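PDB 1WY2: Xaa-Pro dipeptidase from Pyrococcus horikoshii, which probably splits dipeptides that carry proline at the C-terminal position and a nonpolar residue before it, as a homodimeric metallopeptidase that binds two metal ions per subunit. Local coordinates for residues I136-C140 with K341-K345; E160-A164 with I185-R190; I224-V229 with T346-I351. All coordinates share one frame. Numbering follows the deposited sequence.

Contact 1: I136-C140 with K341-K345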
ATOM      1  N   ILE A 136      15.221  13.082   3.058  1.00 17.20           N
ATOM      2  CA  ILE A 136      15.592  11.675   2.939  1.00 16.99           C
ATOM      3  C   ILE A 136      16.672  11.328   3.966  1.00 16.92           C
ATOM      4  O   ILE A 136      16.633  10.264   4.584  1.00 18.56           O
ATOM      5  CB  ILE A 136      16.107  11.352   1.519  1.00 16.15           C
ATOM      6  CG1 ILE A 136      14.942  11.411   0.527  1.00 16.80           C
ATOM      7  CG2 ILE A 136      16.766   9.977   1.498  1.00 16.70           C
ATOM      8  CD1 ILE A 136      15.372  11.510  -0.926  1.00 17.76           C
ATOM      9  N   GLU A 137      17.629  12.231   4.162  1.00 17.91           N
ATOM     10  CA  GLU A 137      18.696  11.971   5.126  1.00 19.85           C
ATOM     11  C   GLU A 137      18.126  11.822   6.535  1.00 19.05           C
ATOM     12  O   GLU A 137      18.585  10.981   7.309  1.00 18.21           O
ATOM     13  CB  GLU A 137      19.747  13.089   5.075  1.00 22.15           C
ATOM     14  CG  GLU A 137      20.930  12.873   6.015  1.00 27.63           C
ATOM     15  CD  GLU A 137      22.233  13.422   5.458  1.00 31.23           C
ATOM     16  OE1 GLU A 137      22.203  14.483   4.800  1.00 33.48           O
ATOM     17  OE2 GLU A 137      23.291  12.796   5.691  1.00 32.67           O
ATOM     18  N   LYS A 138      17.119  12.626   6.871  1.00 18.95           N
ATOM     19  CA  LYS A 138      16.509  12.533   8.194  1.00 19.64           C
ATOM     20  C   LYS A 138      15.762  11.205   8.335  1.00 18.95           C
ATOM     21  O   LYS A 138      15.766  10.591   9.404  1.00 19.27           O
ATOM     22  CB  LYS A 138      15.544  13.700   8.435  1.00 21.98           C
ATOM     23  CG  LYS A 138      15.103  13.842   9.886  1.00 26.58           C
ATOM     24  CD  LYS A 138      16.290  14.192  10.774  1.00 30.74           C
ATOM     25  CE  LYS A 138      15.875  14.448  12.215  1.00 33.55           C
ATOM     26  NZ  LYS A 138      17.064  14.862  13.024  1.00 34.24           N
ATOM     27  N   ALA A 139      15.121  10.761   7.257  1.00 17.42           N
ATOM     28  CA  ALA A 139      14.398   9.493   7.286  1.00 17.06           C
ATOM     29  C   ALA A 139      15.410   8.375   7.522  1.00 17.11           C
ATOM     30  O   ALA A 139      15.124   7.391   8.206  1.00 18.39           O
ATOM     31  CB  ALA A 139      13.663   9.265   5.964  1.00 15.57           C
ATOM     32  N   CYS A 140      16.597   8.533   6.949  1.00 17.36           N
ATOM     33  CA  CYS A 140      17.647   7.538   7.108  1.00 17.59           C
ATOM     34  C   CYS A 140      18.176   7.556   8.538  1.00 18.14           C
ATOM     35  O   CYS A 140      18.596   6.527   9.064  1.00 18.41           O
ATOM     36  CB  CYS A 140      18.789   7.800   6.119  1.00 18.30           C
ATOM     37  SG  CYS A 140      18.376   7.432   4.390  1.00 17.95           S
ATOM     38  N   LYS A 341      27.702   9.480  -1.106  1.00 22.53           N
ATOM     39  CA  LYS A 341      27.574   9.773   0.313  1.00 21.27           C
ATOM     40  C   LYS A 341      26.598   8.757   0.896  1.00 21.03           C
ATOM     41  O   LYS A 341      25.514   8.550   0.346  1.00 20.51           O
ATOM     42  CB  LYS A 341      27.023  11.184   0.533  1.00 21.91           C
ATOM     43  CG  LYS A 341      26.714  11.485   1.993  1.00 23.85           C
ATOM     44  CD  LYS A 341      26.043  12.834   2.181  1.00 27.54           C
ATOM     45  CE  LYS A 341      25.838  13.117   3.662  1.00 27.70           C
ATOM     46  NZ  LYS A 341      25.217  14.442   3.905  1.00 30.72           N
ATOM     47  N   ARG A 342      26.982   8.110   1.991  1.00 19.25           N
ATOM     48  CA  ARG A 342      26.098   7.142   2.629  1.00 19.55           C
ATOM     49  C   ARG A 342      25.104   7.904   3.507  1.00 19.78           C
ATOM     50  O   ARG A 342      25.501   8.556   4.474  1.00 18.93           O
ATOM     51  CB  ARG A 342      26.914   6.157   3.480  1.00 19.29           C
ATOM     52  CG  ARG A 342      27.799   5.218   2.663  1.00 19.77           C
ATOM     53  CD  ARG A 342      28.620   4.290   3.557  1.00 21.26           C
ATOM     54  NE  ARG A 342      27.775   3.455   4.409  1.00 20.74           N
ATOM     55  CZ  ARG A 342      27.917   3.360   5.727  1.00 22.98           C
ATOM     56  NH1 ARG A 342      28.871   4.048   6.343  1.00 23.28           N
ATOM     57  NH2 ARG A 342      27.108   2.580   6.429  1.00 22.51           N
ATOM     58  N   LEU A 343      23.816   7.836   3.167  1.00 17.23           N
ATOM     59  CA  LEU A 343      22.802   8.540   3.950  1.00 17.51           C
ATOM     60  C   LEU A 343      22.476   7.731   5.201  1.00 18.26           C
ATOM     61  O   LEU A 343      22.165   8.295   6.250  1.00 17.28           O
ATOM     62  CB  LEU A 343      21.551   8.796   3.103  1.00 17.74           C
ATOM     63  CG  LEU A 343      21.819   9.608   1.827  1.00 18.51           C
ATOM     64  CD1 LEU A 343      20.500   9.887   1.118  1.00 20.34           C
ATOM     65  CD2 LEU A 343      22.515  10.925   2.173  1.00 20.35           C
ATOM     66  N   THR A 344      22.535   6.405   5.078  1.00 17.57           N
ATOM     67  CA  THR A 344      22.337   5.525   6.223  1.00 18.03           C
ATOM     68  C   THR A 344      23.768   5.354   6.724  1.00 19.43           C
ATOM     69  O   THR A 344      24.669   5.050   5.940  1.00 21.14           O
ATOM     70  CB  THR A 344      21.719   4.172   5.811  1.00 17.97           C
ATOM     71  OG1 THR A 344      22.369   3.677   4.635  1.00 18.21           O
ATOM     72  CG2 THR A 344      20.234   4.338   5.548  1.00 18.45           C
ATOM     73  N   LYS A 345      23.985   5.555   8.018  1.00 18.56           N
ATOM     74  CA  LYS A 345      25.342   5.507   8.562  1.00 20.87           C
ATOM     75  C   LYS A 345      25.682   4.413   9.568  1.00 20.79           C
ATOM     76  O   LYS A 345      26.804   4.362  10.071  1.00 21.59           O
ATOM     77  CB  LYS A 345      25.655   6.875   9.173  1.00 23.10           C
ATOM     78  CG  LYS A 345      25.360   8.031   8.221  1.00 26.98           C
ATOM     79  CD  LYS A 345      25.392   9.381   8.920  1.00 28.70           C
ATOM     80  CE  LYS A 345      24.961  10.493   7.969  1.00 31.32           C
ATOM     81  NZ  LYS A 345      24.942  11.826   8.646  1.00 34.35           N
TER
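Helix 136-140 meets the end of strand 339-342 through an apolar patch flanked by a salt-bridge network. Ile136 opens the apolar part: its CG2 lies 3.8 Å from CD1 of Leu343, the first residue after the strand. One position on, the CA-to-CB bond of Glu137 points sideways to 341-345, but its carboxylate extends to that segment and joins the network. Lys341 NZ is hydrogen-bonded to Glu137 OE1 and OE2, each at 3.1 Å, while Lys345 NZ adds a looser ion pair, 3.5 Å from Glu137 OE2. A single acid thus ties together both ends of 341-345. One helical turn beyond Ile136, Cys140 points its CB at the turn, 3.4 Å from Leu343 O; its SG rests 3.7 Å from Leu343 CB and 3.8 Å from Thr344 CG2. The Thr344 hydroxyl is engaged elsewhere, with Asp331, and its side chain lies about 9 Å from a bound zinc ion. The contact belongs to the M24 metallopeptidase fold: helix 130-153 is laid against the point where the chain leaves strand 339-342, with strand 325-336 touching Cys140 and Leu343, and strand 220-229 meeting Ile136, Cys140 and Thr344.

Contact 2: E160-A164 with I185-R190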
ATOM      1  N   GLU A 160      10.263 -12.656  16.144  1.00 19.53           N
ATOM      2  CA  GLU A 160      10.593 -11.701  15.084  1.00 19.31           C
ATOM      3  C   GLU A 160       9.597 -10.549  14.995  1.00 18.63           C
ATOM      4  O   GLU A 160       9.982  -9.379  14.957  1.00 19.08           O
ATOM      5  CB  GLU A 160      10.648 -12.406  13.729  1.00 19.43           C
ATOM      6  CG  GLU A 160      11.660 -13.539  13.646  1.00 20.26           C
ATOM      7  CD  GLU A 160      11.618 -14.245  12.304  1.00 18.54           C
ATOM      8  OE1 GLU A 160      10.570 -14.170  11.628  1.00 19.87           O
ATOM      9  OE2 GLU A 160      12.624 -14.885  11.929  1.00 18.53           O
ATOM     10  N   ARG A 161       8.313 -10.889  14.960  1.00 18.25           N
ATOM     11  CA  ARG A 161       7.257  -9.887  14.861  1.00 18.64           C
ATOM     12  C   ARG A 161       7.259  -8.896  16.019  1.00 18.91           C
ATOM     13  O   ARG A 161       6.922  -7.727  15.838  1.00 17.90           O
ATOM     14  CB  ARG A 161       5.894 -10.573  14.787  1.00 20.50           C
ATOM     15  CG  ARG A 161       4.719  -9.607  14.745  1.00 26.26           C
ATOM     16  CD  ARG A 161       3.859  -9.866  13.531  1.00 31.50           C
ATOM     17  NE  ARG A 161       3.569 -11.288  13.378  1.00 35.57           N
ATOM     18  CZ  ARG A 161       3.178 -11.847  12.241  1.00 36.12           C
ATOM     19  NH1 ARG A 161       3.028 -11.106  11.153  1.00 38.63           N
ATOM     20  NH2 ARG A 161       2.949 -13.153  12.188  1.00 34.75           N
ATOM     21  N   GLU A 162       7.625  -9.359  17.211  1.00 18.30           N
ATOM     22  CA  GLU A 162       7.648  -8.476  18.368  1.00 19.19           C
ATOM     23  C   GLU A 162       8.786  -7.472  18.250  1.00 19.15           C
ATOM     24  O   GLU A 162       8.656  -6.324  18.679  1.00 19.58           O
ATOM     25  CB  GLU A 162       7.761  -9.294  19.663  1.00 20.95           C
ATOM     26  CG  GLU A 162       6.440  -9.949  20.055  1.00 25.26           C
ATOM     27  CD  GLU A 162       6.550 -10.876  21.252  1.00 28.40           C
ATOM     28  OE1 GLU A 162       7.383 -10.620  22.146  1.00 31.78           O
ATOM     29  OE2 GLU A 162       5.777 -11.853  21.305  1.00 31.12           O
ATOM     30  N   VAL A 163       9.900  -7.904  17.664  1.00 17.59           N
ATOM     31  CA  VAL A 163      11.032  -7.009  17.468  1.00 18.10           C
ATOM     32  C   VAL A 163      10.578  -5.947  16.467  1.00 17.33           C
ATOM     33  O   VAL A 163      10.818  -4.751  16.651  1.00 17.07           O
ATOM     34  CB  VAL A 163      12.260  -7.762  16.895  1.00 18.36           C
ATOM     35  CG1 VAL A 163      13.365  -6.771  16.541  1.00 20.00           C
ATOM     36  CG2 VAL A 163      12.764  -8.776  17.916  1.00 19.67           C
ATOM     37  N   ALA A 164       9.909  -6.392  15.410  1.00 16.64           N
ATOM     38  CA  ALA A 164       9.415  -5.478  14.388  1.00 16.44           C
ATOM     39  C   ALA A 164       8.465  -4.459  15.006  1.00 17.20           C
ATOM     40  O   ALA A 164       8.557  -3.263  14.730  1.00 17.80           O
ATOM     41  CB  ALA A 164       8.705  -6.259  13.283  1.00 16.54           C
ATOM     42  N   ILE A 185      12.461  -8.969   9.622  1.00 15.92           N
ATOM     43  CA  ILE A 185      13.297  -9.457  10.712  1.00 16.42           C
ATOM     44  C   ILE A 185      13.276 -10.946  10.397  1.00 18.28           C
ATOM     45  O   ILE A 185      12.350 -11.657  10.792  1.00 18.03           O
ATOM     46  CB  ILE A 185      12.677  -9.234  12.113  1.00 17.68           C
ATOM     47  CG1 ILE A 185      12.429  -7.742  12.368  1.00 18.57           C
ATOM     48  CG2 ILE A 185      13.618  -9.795  13.179  1.00 18.81           C
ATOM     49  CD1 ILE A 185      13.686  -6.892  12.402  1.00 21.98           C
ATOM     50  N   ALA A 186      14.283 -11.401   9.654  1.00 19.05           N
ATOM     51  CA  ALA A 186      14.369 -12.795   9.223  1.00 18.74           C
ATOM     52  C   ALA A 186      15.527 -13.527   9.889  1.00 17.93           C
ATOM     53  O   ALA A 186      16.695 -13.263   9.590  1.00 17.93           O
ATOM     54  CB  ALA A 186      14.516 -12.844   7.703  1.00 19.10           C
ATOM     55  N   SER A 187      15.194 -14.464  10.773  1.00 17.62           N
ATOM     56  CA  SER A 187      16.205 -15.207  11.519  1.00 19.13           C
ATOM     57  C   SER A 187      16.342 -16.672  11.116  1.00 19.49           C
ATOM     58  O   SER A 187      15.382 -17.300  10.674  1.00 18.84           O
ATOM     59  CB  SER A 187      15.897 -15.129  13.016  1.00 19.46           C
ATOM     60  OG  SER A 187      14.667 -15.775  13.318  1.00 20.68           O
ATOM     61  N   GLY A 188      17.548 -17.205  11.286  1.00 20.56           N
ATOM     62  CA  GLY A 188      17.799 -18.595  10.947  1.00 20.61           C
ATOM     63  C   GLY A 188      17.496 -18.894   9.494  1.00 20.26           C
ATOM     64  O   GLY A 188      17.887 -18.137   8.603  1.00 21.38           O
ATOM     65  N   TYR A 189      16.786 -19.990   9.244  1.00 21.39           N
ATOM     66  CA  TYR A 189      16.456 -20.359   7.876  1.00 21.70           C
ATOM     67  C   TYR A 189      15.682 -19.255   7.157  1.00 20.16           C
ATOM     68  O   TYR A 189      15.698 -19.186   5.931  1.00 21.14           O
ATOM     69  CB  TYR A 189      15.645 -21.664   7.841  1.00 23.33           C
ATOM     70  CG  TYR A 189      14.231 -21.536   8.361  1.00 25.56           C
ATOM     71  CD1 TYR A 189      13.963 -21.559   9.728  1.00 26.95           C
ATOM     72  CD2 TYR A 189      13.163 -21.365   7.483  1.00 25.91           C
ATOM     73  CE1 TYR A 189      12.662 -21.416  10.206  1.00 30.11           C
ATOM     74  CE2 TYR A 189      11.861 -21.218   7.949  1.00 28.26           C
ATOM     75  CZ  TYR A 189      11.617 -21.244   9.311  1.00 29.61           C
ATOM     76  OH  TYR A 189      10.330 -21.089   9.775  1.00 32.62           O
ATOM     77  N   ARG A 190      15.011 -18.387   7.911  1.00 19.38           N
ATOM     78  CA  ARG A 190      14.244 -17.310   7.289  1.00 18.88           C
ATOM     79  C   ARG A 190      15.135 -16.235   6.682  1.00 17.86           C
ATOM     80  O   ARG A 190      14.698 -15.492   5.806  1.00 18.66           O
ATOM     81  CB  ARG A 190      13.274 -16.666   8.289  1.00 18.48           C
ATOM     82  CG  ARG A 190      12.219 -17.622   8.834  1.00 19.43           C
ATOM     83  CD  ARG A 190      11.016 -16.885   9.422  1.00 21.42           C
ATOM     84  NE  ARG A 190      10.157 -16.313   8.384  1.00 22.06           N
ATOM     85  CZ  ARG A 190      10.083 -15.019   8.086  1.00 23.89           C
ATOM     86  NH1 ARG A 190      10.816 -14.133   8.748  1.00 21.27           N
ATOM     87  NH2 ARG A 190       9.275 -14.613   7.115  1.00 24.23           N
TER
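Helix 160-164 and strand 185-187 run nearly antiparallel, with 151° between their directions and 8.4 Å between their axes at closest approach; the CA atoms of Glu160 and Ile185 are 5.6 Å apart. After the strand, the backbone turns at Gly188, whose phi is +58°, into a short 3-10 segment that returns Arg190 toward the helix. In the M24 catalytic domain this is packing of helix 160-173 on the antiparallel sheet that includes strands 184-187 and 208-217, while the helix also touches the second subunit through Arg161, Glu162 and Ala164. The buried Glu160 carboxylate is the polar centre. Its OE2 accepts from both Ser187 OG, at 2.6 Å, and Ser187 N, at 2.8 Å, and its OE1 forms a salt bridge with Arg190 NH1 at 2.9 Å and a further hydrogen bond with Ser199. Farther along the helix the chemistry becomes apolar: Ile185 sets CD1 4.2 Å from Val163 CG1 and CG1 4.1 Å from Ala164 CB.

Contact 3: I224-V229 with T346-I351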
ATOM      1  N   ILE A 224      17.242   0.504   4.755  1.00 14.50           N
ATOM      2  CA  ILE A 224      18.502   0.001   5.289  1.00 14.19           C
ATOM      3  C   ILE A 224      18.397  -1.471   5.685  1.00 13.63           C
ATOM      4  O   ILE A 224      17.343  -1.929   6.112  1.00 15.13           O
ATOM      5  CB  ILE A 224      18.927   0.833   6.534  1.00 15.03           C
ATOM      6  CG1 ILE A 224      20.304   0.396   7.031  1.00 17.21           C
ATOM      7  CG2 ILE A 224      17.902   0.663   7.652  1.00 15.66           C
ATOM      8  CD1 ILE A 224      20.801   1.187   8.245  1.00 18.51           C
ATOM      9  N   THR A 225      19.489  -2.213   5.510  1.00 13.39           N
ATOM     10  CA  THR A 225      19.531  -3.619   5.901  1.00 14.91           C
ATOM     11  C   THR A 225      20.860  -3.919   6.572  1.00 14.46           C
ATOM     12  O   THR A 225      21.922  -3.568   6.059  1.00 15.75           O
ATOM     13  CB  THR A 225      19.426  -4.610   4.708  1.00 15.32           C
ATOM     14  OG1 THR A 225      18.203  -4.407   3.993  1.00 16.18           O
ATOM     15  CG2 THR A 225      19.445  -6.053   5.226  1.00 16.01           C
ATOM     16  N   ARG A 226      20.797  -4.559   7.729  1.00 15.75           N
ATOM     17  CA  ARG A 226      22.006  -4.972   8.431  1.00 15.36           C
ATOM     18  C   ARG A 226      21.768  -6.418   8.835  1.00 15.23           C
ATOM     19  O   ARG A 226      20.643  -6.807   9.136  1.00 16.60           O
ATOM     20  CB  ARG A 226      22.254  -4.122   9.681  1.00 13.80           C
ATOM     21  CG  ARG A 226      22.699  -2.696   9.387  1.00 14.78           C
ATOM     22  CD  ARG A 226      24.095  -2.649   8.770  1.00 15.26           C
ATOM     23  NE  ARG A 226      24.495  -1.276   8.473  1.00 17.64           N
ATOM     24  CZ  ARG A 226      24.163  -0.624   7.363  1.00 18.87           C
ATOM     25  NH1 ARG A 226      23.431  -1.221   6.424  1.00 17.92           N
ATOM     26  NH2 ARG A 226      24.537   0.637   7.205  1.00 17.44           N
ATOM     27  N   THR A 227      22.823  -7.219   8.821  1.00 15.37           N
ATOM     28  CA  THR A 227      22.695  -8.613   9.209  1.00 16.54           C
ATOM     29  C   THR A 227      23.607  -8.837  10.402  1.00 16.46           C
ATOM     30  O   THR A 227      24.735  -8.347  10.424  1.00 17.19           O
ATOM     31  CB  THR A 227      23.110  -9.563   8.065  1.00 16.81           C
ATOM     32  OG1 THR A 227      22.225  -9.387   6.951  1.00 17.89           O
ATOM     33  CG2 THR A 227      23.052 -11.021   8.522  1.00 19.50           C
ATOM     34  N   ILE A 228      23.102  -9.554  11.399  1.00 17.82           N
ATOM     35  CA  ILE A 228      23.879  -9.861  12.595  1.00 17.95           C
ATOM     36  C   ILE A 228      23.753 -11.354  12.878  1.00 17.73           C
ATOM     37  O   ILE A 228      23.052 -12.076  12.171  1.00 17.73           O
ATOM     38  CB  ILE A 228      23.362  -9.084  13.842  1.00 18.55           C
ATOM     39  CG1 ILE A 228      21.920  -9.491  14.154  1.00 19.09           C
ATOM     40  CG2 ILE A 228      23.443  -7.579  13.599  1.00 18.46           C
ATOM     41  CD1 ILE A 228      21.366  -8.871  15.423  1.00 23.48           C
ATOM     42  N   VAL A 229      24.461 -11.815  13.903  1.00 20.61           N
ATOM     43  CA  VAL A 229      24.388 -13.209  14.316  1.00 21.47           C
ATOM     44  C   VAL A 229      24.182 -13.181  15.818  1.00 22.36           C
ATOM     45  O   VAL A 229      24.831 -12.408  16.524  1.00 22.40           O
ATOM     46  CB  VAL A 229      25.684 -13.997  14.018  1.00 22.10           C
ATOM     47  CG1 VAL A 229      25.587 -15.391  14.630  1.00 23.79           C
ATOM     48  CG2 VAL A 229      25.905 -14.102  12.516  1.00 23.42           C
ATOM     49  N   THR A 346      24.730   3.540   9.868  1.00 20.59           N
ATOM     50  CA  THR A 346      24.975   2.463  10.823  1.00 20.70           C
ATOM     51  C   THR A 346      26.156   1.597  10.396  1.00 20.49           C
ATOM     52  O   THR A 346      26.349   1.341   9.208  1.00 19.67           O
ATOM     53  CB  THR A 346      23.734   1.563  10.971  1.00 21.22           C
ATOM     54  OG1 THR A 346      22.658   2.322  11.531  1.00 21.58           O
ATOM     55  CG2 THR A 346      24.037   0.378  11.878  1.00 22.82           C
ATOM     56  N   GLU A 347      26.947   1.148  11.369  1.00 20.65           N
ATOM     57  CA  GLU A 347      28.100   0.297  11.080  1.00 21.96           C
ATOM     58  C   GLU A 347      27.660  -0.918  10.268  1.00 21.77           C
ATOM     59  O   GLU A 347      26.590  -1.475  10.502  1.00 21.18           O
ATOM     60  CB  GLU A 347      28.757  -0.167  12.386  1.00 23.61           C
ATOM     61  CG  GLU A 347      29.855  -1.206  12.202  1.00 28.04           C
ATOM     62  CD  GLU A 347      31.038  -0.687  11.406  1.00 30.91           C
ATOM     63  OE1 GLU A 347      31.453  -1.369  10.445  1.00 32.99           O
ATOM     64  OE2 GLU A 347      31.557   0.400  11.743  1.00 34.10           O
ATOM     65  N   ARG A 348      28.497  -1.333   9.325  1.00 21.68           N
ATOM     66  CA  ARG A 348      28.180  -2.474   8.478  1.00 23.39           C
ATOM     67  C   ARG A 348      28.828  -3.775   8.939  1.00 24.70           C
ATOM     68  O   ARG A 348      28.271  -4.854   8.746  1.00 23.83           O
ATOM     69  CB  ARG A 348      28.582  -2.173   7.034  1.00 22.57           C
ATOM     70  CG  ARG A 348      27.679  -1.156   6.357  1.00 19.90           C
ATOM     71  CD  ARG A 348      28.258  -0.691   5.038  1.00 20.88           C
ATOM     72  NE  ARG A 348      29.372   0.238   5.226  1.00 20.39           N
ATOM     73  CZ  ARG A 348      30.028   0.821   4.229  1.00 20.71           C
ATOM     74  NH1 ARG A 348      29.685   0.567   2.970  1.00 19.67           N
ATOM     75  NH2 ARG A 348      31.012   1.675   4.487  1.00 20.21           N
ATOM     76  N   GLU A 349      30.005  -3.669   9.546  1.00 26.55           N
ATOM     77  CA  GLU A 349      30.712  -4.848  10.033  1.00 29.30           C
ATOM     78  C   GLU A 349      30.184  -5.175  11.424  1.00 29.65           C
ATOM     79  O   GLU A 349      30.770  -4.770  12.432  1.00 30.63           O
ATOM     80  CB  GLU A 349      32.218  -4.566  10.080  1.00 33.06           C
ATOM     81  CG  GLU A 349      32.782  -4.070   8.754  1.00 39.14           C
ATOM     82  CD  GLU A 349      34.275  -3.801   8.807  1.00 43.37           C
ATOM     83  OE1 GLU A 349      34.703  -2.941   9.608  1.00 46.68           O
ATOM     84  OE2 GLU A 349      35.023  -4.449   8.043  1.00 45.64           O
ATOM     85  N   LEU A 350      29.080  -5.918  11.475  1.00 27.66           N
ATOM     86  CA  LEU A 350      28.455  -6.264  12.743  1.00 29.09           C
ATOM     87  C   LEU A 350      28.682  -7.685  13.262  1.00 30.92           C
ATOM     88  O   LEU A 350      28.139  -8.058  14.304  1.00 30.50           O
ATOM     89  CB  LEU A 350      26.953  -5.972  12.662  1.00 28.13           C
ATOM     90  CG  LEU A 350      26.611  -4.513  12.334  1.00 28.78           C
ATOM     91  CD1 LEU A 350      25.103  -4.348  12.233  1.00 28.64           C
ATOM     92  CD2 LEU A 350      27.174  -3.595  13.408  1.00 28.37           C
ATOM     93  N   ILE A 351      29.472  -8.482  12.551  1.00 33.49           N
ATOM     94  CA  ILE A 351      29.758  -9.837  13.011  1.00 36.74           C
ATOM     95  C   ILE A 351      31.249 -10.138  12.869  1.00 38.16           C
ATOM     96  O   ILE A 351      31.814 -10.768  13.790  1.00 39.75           O
ATOM     97  CB  ILE A 351      28.925 -10.918  12.247  1.00 36.66           C
ATOM     98  CG1 ILE A 351      29.800 -11.652  11.230  1.00 37.93           C
ATOM     99  CG2 ILE A 351      27.730 -10.275  11.557  1.00 37.68           C
ATOM    100  CD1 ILE A 351      29.144 -12.871  10.628  1.00 38.57           C
ATOM    101  OXT ILE A 351      31.833  -9.745  11.836  1.00 39.80           O
TER
HETATM  102  O   HOH W   1      25.507  -5.933   8.746  1.00 19.48           O
HETATM  103  O   HOH W   2      26.524 -10.026  15.238  1.00 24.08           O
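The C-terminal tail of this prolidase is held to strand 224-229 by side chains and water. In its pita-bread catalytic domain, the fold of the M24 family, residues 346-351 run beside that strand, their end-to-end directions 23° apart. Arg226 reaches across to the tail. Its NE donates to Glu347 O at 2.9 Å and, at a longer 3.3 Å, to Thr346 O, which also accepts from Arg226 NH2 at 2.8 Å and is hydrogen-bonded to Arg342 NH2 as well. Both carbonyls lie at the guanidinium edge, while CG of Arg348 covers one face, 3.7 Å from Arg226 CZ. The remaining nitrogen, Arg226 NH1, turns back to its own strand and donates to Thr225 O at 2.8 Å; Glu330 O takes a further bond from NH1, and Asp331 forms a salt bridge with NH2. Since Glu330 is also a metal ligand, Arg226 connects the tail to the strand that carries that ligand. Farther along, water mediates: one molecule accepts from Thr227 N and donates to Arg348 O, both at 3.0 Å. In the tail itself, Glu349 is the centre of an inverse gamma turn, and its N donates to Glu347 OE1 at 2.9 Å. Apolar contacts complete the terminus, with Leu350 CD1 3.9 Å from Ile228 CG2 and Ile351 CD1 3.9 Å from Val229 CG2. A second water accepts from Val229 N at 3.0 Å and is hydrogen-bonded to Leu350 O at 2.7 Å.

Ion pairs across the segments occur in both a buried and a partly buried contact. All touching residues of contact 2 are buried in the dimer, though it lies toward the chain's periphery beside the second subunit; contacts 1 and 3 are partly buried, with lysines at the border of one and the chain end at that of the other. Contacts 1 and 3 share a continuous run, 341-351, and touch directly: Thr344 CG2 packs 3.9 Å from Ile224 CB. Contacts 2 and 3 reach the same antiparallel sheet without touching, their nearest atoms about 7 Å apart. Contact 3 joins an arginine to tail carbonyls and adds water bridges; contact 2 combines an ion pair with hydrogen bonds from a serine; contact 1 relies on a salt-bridge network beside apolar packing.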